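Local coordinates for putative oxidoreductase (Salmonella enterica subsp. enterica serovar Typhimurium, PDB 3NX4), which probably reduces acryloyl-CoA with NADPH, as a member of the medium-chain dehydrogenase/reductase superfamily that binds NADP between its two domains, at residues I63-T68 / V83-W88. Sequence-based numbering, arbitrary orientation.
Sequences IDFAGT and VLLTGW
Phe65 and Leu85 pair across an antiparallel beta hairpin, strands 64-72 and 82-86, in the GroES-like domain of this medium-chain dehydrogenase fold. Backbone hydrogen bonds set the register. Phe65 and Leu85, a hydrogen-bonded pair of the ladder, exchange two, Phe65 N to Leu85 O at 2.9 Å and Leu85 N to Phe65 O at 2.8 Å; Gly67 and Val83 form a second such pair. At the end nearer the cofactor, Gly87 N reaches Ile63 O, 2.9 Å away, with Gly87 at a positive phi (82°) that favours glycine.

Apolar contact joins Phe65 and Leu85 on their shared face. The flat ring of Phe65 offers a face to Leu85 CB, which sits over it, offset toward the rim, in a CH-pi contact 3.9 Å from the centroid. Phe65 CG lies between its backbone N and carbonyl carbon (chi1 69°), which brings the ring across to Leu85; Val32 and Val34 of strand 30-39 also touch Phe65.

On the other face, Ala66 and Leu84 form a non-hydrogen-bonded pair, their CB atoms 4.3 Å apart, while the rest of Leu84 turns away toward Trp279. Asp64 suits its buried place because Thr126, Asn40 and Ser38 hydrogen-bond its carboxylate, while Asp64 OD1 meets the methyl of Thr86, CG2, at 3.4 Å.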
loop_
_atom_site.group_PDB
_atom_site.type_symbol
_atom_site.label_atom_id
_atom_site.label_comp_id
_atom_site.label_asym_id
_atom_site.label_seq_id
_atom_site.Cartn_x
_atom_site.Cartn_y
_atom_site.Cartn_z
ATOM N N ILE A 63 13.520 9.579 21.965
ATOM C CA ILE A 63 13.401 8.250 21.385
ATOM C C ILE A 63 14.730 7.768 20.808
ATOM O O ILE A 63 14.846 6.621 20.379
ATOM C CB ILE A 63 12.290 8.201 20.300
ATOM C CG1 ILE A 63 12.646 9.099 19.110
ATOM C CG2 ILE A 63 10.947 8.619 20.894
ATOM C CD1 ILE A 63 11.531 9.188 18.057
ATOM N N ASP A 64 15.730 8.646 20.800
ATOM C CA ASP A 64 17.048 8.300 20.277
ATOM C C ASP A 64 18.132 8.588 21.309
ATOM O O ASP A 64 17.980 9.473 22.147
ATOM C CB ASP A 64 17.391 9.155 19.044
ATOM C CG ASP A 64 16.343 9.098 17.959
ATOM O OD1 ASP A 64 15.610 8.091 17.867
ATOM O OD2 ASP A 64 16.282 10.069 17.166
ATOM N N PHE A 65 19.240 7.862 21.221
ATOM C CA PHE A 65 20.467 8.281 21.892
ATOM C C PHE A 65 21.671 7.549 21.313
ATOM O O PHE A 65 21.530 6.511 20.667
ATOM C CB PHE A 65 20.386 8.136 23.425
ATOM C CG PHE A 65 20.344 6.697 23.919
ATOM C CD1 PHE A 65 21.457 5.878 23.819
ATOM C CD2 PHE A 65 19.191 6.180 24.496
ATOM C CE1 PHE A 65 21.420 4.552 24.290
ATOM C CE2 PHE A 65 19.148 4.871 24.967
ATOM C CZ PHE A 65 20.263 4.055 24.857
ATOM N N ALA A 66 22.851 8.117 21.522
ATOM C CA ALA A 66 24.094 7.435 21.208
ATOM C C ALA A 66 25.075 7.688 22.348
ATOM O O ALA A 66 25.171 8.806 22.854
ATOM C CB ALA A 66 24.661 7.933 19.903
ATOM N N GLY A 67 25.805 6.658 22.751
ATOM C CA GLY A 67 26.755 6.824 23.833
ATOM C C GLY A 67 27.621 5.606 24.015
ATOM O O GLY A 67 27.709 4.752 23.128
ATOM N N THR A 68 28.252 5.528 25.181
ATOM C CA THR A 68 29.185 4.463 25.491
ATOM C C THR A 68 28.648 3.632 26.643
ATOM O O THR A 68 28.185 4.172 27.647
ATOM C CB THR A 68 30.554 5.057 25.915
ATOM O OG1 THR A 68 31.018 5.950 24.896
ATOM C CG2 THR A 68 31.582 3.962 26.120
ATOM N N VAL A 83 27.505 2.549 21.208
ATOM C CA VAL A 83 26.191 2.053 20.784
ATOM C C VAL A 83 25.224 3.180 20.432
ATOM O O VAL A 83 25.439 4.342 20.782
ATOM C CB VAL A 83 25.520 1.210 21.891
ATOM C CG1 VAL A 83 26.356 -0.029 22.205
ATOM C CG2 VAL A 83 25.309 2.065 23.143
ATOM N N LEU A 84 24.149 2.831 19.731
ATOM C CA LEU A 84 23.091 3.793 19.474
ATOM C C LEU A 84 21.749 3.132 19.730
ATOM O O LEU A 84 21.652 1.914 19.792
ATOM C CB LEU A 84 23.174 4.338 18.038
ATOM C CG LEU A 84 22.906 3.395 16.859
ATOM C CD1 LEU A 84 21.412 3.108 16.704
ATOM C CD2 LEU A 84 23.442 4.033 15.573
ATOM N N LEU A 85 20.714 3.940 19.896
ATOM C CA LEU A 85 19.372 3.404 20.037
ATOM C C LEU A 85 18.373 4.361 19.405
ATOM O O LEU A 85 18.457 5.574 19.590
ATOM C CB LEU A 85 19.022 3.169 21.511
ATOM C CG LEU A 85 17.606 2.686 21.861
ATOM C CD1 LEU A 85 17.607 1.863 23.170
ATOM C CD2 LEU A 85 16.625 3.848 21.956
ATOM N N THR A 86 17.439 3.801 18.650
ATOM C CA THR A 86 16.254 4.532 18.227
ATOM C C THR A 86 15.039 3.634 18.453
ATOM O O THR A 86 15.098 2.418 18.217
ATOM C CB THR A 86 16.316 4.964 16.727
ATOM O OG1 THR A 86 16.287 3.807 15.878
ATOM C CG2 THR A 86 17.587 5.761 16.438
ATOM N N GLY A 87 13.947 4.219 18.935
ATOM C CA GLY A 87 12.665 3.523 18.929
ATOM C C GLY A 87 12.438 2.563 20.077
ATOM O O GLY A 87 12.852 2.825 21.209
ATOM N N TRP A 88 11.764 1.457 19.770
ATOM C CA TRP A 88 11.444 0.399 20.736
ATOM C C TRP A 88 10.584 0.846 21.921
ATOM O O TRP A 88 10.428 0.098 22.880
ATOM C CB TRP A 88 12.719 -0.278 21.245
ATOM C CG TRP A 88 13.459 -1.057 20.199
ATOM C CD1 TRP A 88 14.725 -0.817 19.736
ATOM C CD2 TRP A 88 12.974 -2.190 19.471
ATOM N NE1 TRP A 88 15.061 -1.747 18.779
ATOM C CE2 TRP A 88 14.001 -2.598 18.596
ATOM C CE3 TRP A 88 11.773 -2.907 19.482
ATOM C CZ2 TRP A 88 13.862 -3.690 17.737
ATOM C CZ3 TRP A 88 11.638 -3.995 18.626
ATOM C CH2 TRP A 88 12.677 -4.374 17.770
#